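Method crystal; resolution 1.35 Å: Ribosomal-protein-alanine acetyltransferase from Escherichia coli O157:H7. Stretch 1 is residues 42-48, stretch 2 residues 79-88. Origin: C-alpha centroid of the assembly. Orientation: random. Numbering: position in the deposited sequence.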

# COMPACT_ATOMS: atom_id res chain seq x y z
N ASN A 42 5.50 -4.10 -6.66
CA ASN A 42 4.60 -3.00 -6.96
C ASN A 42 3.52 -3.47 -7.95
O ASN A 42 3.81 -4.20 -8.88
N PHE A 43 2.32 -2.97 -7.75
CA PHE A 43 1.12 -3.39 -8.56
C PHE A 43 0.36 -2.17 -9.04
O PHE A 43 0.35 -1.11 -8.41
N GLN A 44 -0.37 -2.39 -10.16
CA GLN A 44 -1.27 -1.37 -10.71
C GLN A 44 -2.59 -2.06 -11.03
O GLN A 44 -2.63 -3.28 -11.22
N LEU A 45 -3.65 -1.26 -10.93
CA LEU A 45 -4.99 -1.74 -11.36
C LEU A 45 -5.42 -0.83 -12.49
O LEU A 45 -5.39 0.39 -12.39
N THR A 46 -5.81 -1.44 -13.61
CA THR A 46 -6.23 -0.69 -14.79
C THR A 46 -7.74 -0.98 -14.97
O THR A 46 -8.19 -2.11 -14.77
N GLN A 47 -8.49 0.07 -15.25
CA GLN A 47 -9.92 -0.06 -15.57
C GLN A 47 -10.09 0.45 -16.98
O GLN A 47 -9.77 1.60 -17.32
N ASN A 48 -10.68 -0.40 -17.84
CA ASN A 48 -10.97 -0.07 -19.24
C ASN A 48 -9.82 0.66 -19.92
O ASN A 48 -9.99 1.72 -20.56
N GLY A 79 -14.30 0.24 -5.01
CA GLY A 79 -13.67 -0.96 -4.52
C GLY A 79 -12.26 -1.22 -5.01
O GLY A 79 -11.74 -2.30 -4.76
N LEU A 80 -11.65 -0.25 -5.70
CA LEU A 80 -10.39 -0.53 -6.39
C LEU A 80 -9.22 -0.60 -5.44
O LEU A 80 -8.36 -1.46 -5.59
N GLY A 81 -9.26 0.23 -4.42
CA GLY A 81 -8.23 0.16 -3.39
C GLY A 81 -8.23 -1.19 -2.66
O GLY A 81 -7.19 -1.81 -2.53
N ARG A 82 -9.41 -1.64 -2.20
CA ARG A 82 -9.55 -3.02 -1.65
C ARG A 82 -9.09 -4.08 -2.58
O ARG A 82 -8.46 -5.03 -2.15
N ALA A 83 -9.50 -3.98 -3.86
CA ALA A 83 -9.14 -5.03 -4.79
C ALA A 83 -7.62 -5.14 -4.87
O ALA A 83 -7.09 -6.24 -4.89
N LEU A 84 -6.97 -3.99 -4.95
CA LEU A 84 -5.55 -3.95 -5.12
C LEU A 84 -4.82 -4.45 -3.82
O LEU A 84 -3.90 -5.27 -3.89
N LEU A 85 -5.33 -4.06 -2.66
CA LEU A 85 -4.79 -4.53 -1.39
C LEU A 85 -4.98 -6.01 -1.20
O LEU A 85 -4.09 -6.71 -0.80
N GLU A 86 -6.17 -6.53 -1.54
CA GLU A 86 -6.41 -7.95 -1.46
C GLU A 86 -5.46 -8.78 -2.35
O GLU A 86 -4.95 -9.83 -1.93
N HIS A 87 -5.20 -8.26 -3.55
CA HIS A 87 -4.26 -8.88 -4.48
C HIS A 87 -2.85 -8.93 -3.83
O HIS A 87 -2.19 -9.97 -3.84
N LEU A 88 -2.39 -7.76 -3.36
CA LEU A 88 -1.09 -7.67 -2.67
C LEU A 88 -0.98 -8.66 -1.51
O LEU A 88 -0.03 -9.42 -1.44

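The most distinctive feature of this contact is an edge-to-face aromatic pair at one end of a largely aliphatic interface. The edge of His87 is directed toward the face of Phe43. The ring centroids lie 4.8 Å apart and the planes meet at 80°. The closest atoms are Phe43 CE1 and His87 NE2, at 3.6 Å. No hydrogen bond links the two stretches, so they are held together by packing.

Strand 43-47 runs across helix 80-88 at 140° between their N-to-C directions, with the axes 9.0 Å apart at closest approach. Side chains alternate along the strand. Phe43, Leu45 and Gln47 point toward the helix, while Gln44 and Thr46 point away. From the helix, Leu80, Ala83, Leu84 and His87 point toward the strand, and Leu88 points sideways.

Phe43 (chi1 m) gives up the largest area of any residue here. Besides His87 (chi1 t), it meets Leu88 (t, p), whose CD1 sits near the ring plane, 3.8 Å from Phe43 CE2. Its CB also packs against Leu84, with Phe43 CB to Leu84 CD1 at 3.7 Å.

Leu84 (t, p) is paired in register with Leu45, their CA atoms 6.6 Å apart. Its CD1 reaches both Phe43 and Leu45; Leu45 CB to Leu84 CD1 is 4.4 Å. Leu45 (t, t) spreads over the preceding helical turn. Leu45 CD2 lies 3.9 Å from Leu80 CD2, and Leu45 CD1 lies 4.1 Å from Ala83 CB.

Leu80 (m, t) also borders Gln47 (chi1 t, chi2 t), with Leu80 CD1 4.3 Å from Gln47 NE2. This is a loose contact, and that amide nitrogen is hydrogen-bonded elsewhere in the structure. The two stretches together bury 427 Å².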

# COMPACT_ATOMS: atom_id res chain seq x y z
CB ASN A 42 5.40 -1.86 -7.61
CG ASN A 42 6.40 -1.24 -6.64
OD1 ASN A 42 6.25 -1.41 -5.44
ND2 ASN A 42 7.37 -0.51 -7.13
CB PHE A 43 0.18 -4.28 -7.71
CG PHE A 43 0.75 -5.63 -7.39
CD1 PHE A 43 0.95 -6.58 -8.40
CD2 PHE A 43 1.12 -5.96 -6.07
CE1 PHE A 43 1.47 -7.82 -8.14
CE2 PHE A 43 1.66 -7.19 -5.80
CZ PHE A 43 1.85 -8.12 -6.81
CB GLN A 44 -0.68 -0.79 -12.00
CG GLN A 44 -0.43 -1.85 -13.10
CD GLN A 44 -0.07 -1.26 -14.44
OE1 GLN A 44 -0.71 -0.31 -14.89
NE2 GLN A 44 0.96 -1.79 -15.07
CB LEU A 45 -5.97 -1.65 -10.19
CG LEU A 45 -7.36 -2.23 -10.45
CD1 LEU A 45 -8.01 -2.75 -9.20
CD2 LEU A 45 -8.29 -1.22 -11.14
CB THR A 46 -5.45 -1.13 -16.01
OG1 THR A 46 -5.65 -2.51 -16.23
CG2 THR A 46 -4.00 -0.85 -15.95
CB GLN A 47 -10.79 0.76 -14.63
CG GLN A 47 -12.26 0.59 -14.99
CD GLN A 47 -13.17 1.27 -14.00
OE1 GLN A 47 -13.78 2.30 -14.32
NE2 GLN A 47 -13.30 0.70 -12.84
CB ASN A 48 -12.28 0.67 -19.27
CG ASN A 48 -13.44 -0.20 -18.74
OD1 ASN A 48 -13.42 -1.45 -18.84
ND2 ASN A 48 -14.43 0.45 -18.18
CB LEU A 80 -10.12 0.47 -7.52
CG LEU A 80 -11.25 0.64 -8.55
CD1 LEU A 80 -10.70 1.60 -9.58
CD2 LEU A 80 -11.62 -0.71 -9.12
CB ARG A 82 -11.00 -3.42 -1.32
CG ARG A 82 -11.50 -2.97 -0.02
CD ARG A 82 -12.97 -3.28 0.14
NE ARG A 82 -13.46 -2.76 1.38
CZ ARG A 82 -13.41 -3.41 2.56
NH1 ARG A 82 -12.90 -4.63 2.66
NH2 ARG A 82 -13.88 -2.81 3.63
CB ALA A 83 -9.77 -4.80 -6.18
CB LEU A 84 -5.18 -2.53 -5.48
CG LEU A 84 -3.76 -2.29 -5.92
CD1 LEU A 84 -3.31 -3.19 -7.06
CD2 LEU A 84 -3.58 -0.82 -6.32
CB LEU A 85 -5.45 -3.78 -0.27
CG LEU A 85 -4.93 -2.36 -0.13
CD1 LEU A 85 -5.96 -1.57 0.65
CD2 LEU A 85 -3.52 -2.27 0.52
CB GLU A 86 -7.93 -8.23 -1.74
CG GLU A 86 -8.85 -7.71 -0.61
CD GLU A 86 -10.37 -7.64 -0.88
OE1 GLU A 86 -10.81 -7.64 -2.06
OE2 GLU A 86 -11.15 -7.55 0.11
CB HIS A 87 -4.24 -8.12 -5.83
CG HIS A 87 -3.37 -8.76 -6.84
ND1 HIS A 87 -3.84 -9.73 -7.71
CD2 HIS A 87 -2.06 -8.62 -7.11
CE1 HIS A 87 -2.84 -10.15 -8.46
NE2 HIS A 87 -1.75 -9.48 -8.13
CB LEU A 88 -0.88 -6.23 -2.22
CG LEU A 88 0.32 -6.01 -1.30
CD1 LEU A 88 1.61 -6.35 -2.05
CD2 LEU A 88 0.31 -4.57 -0.82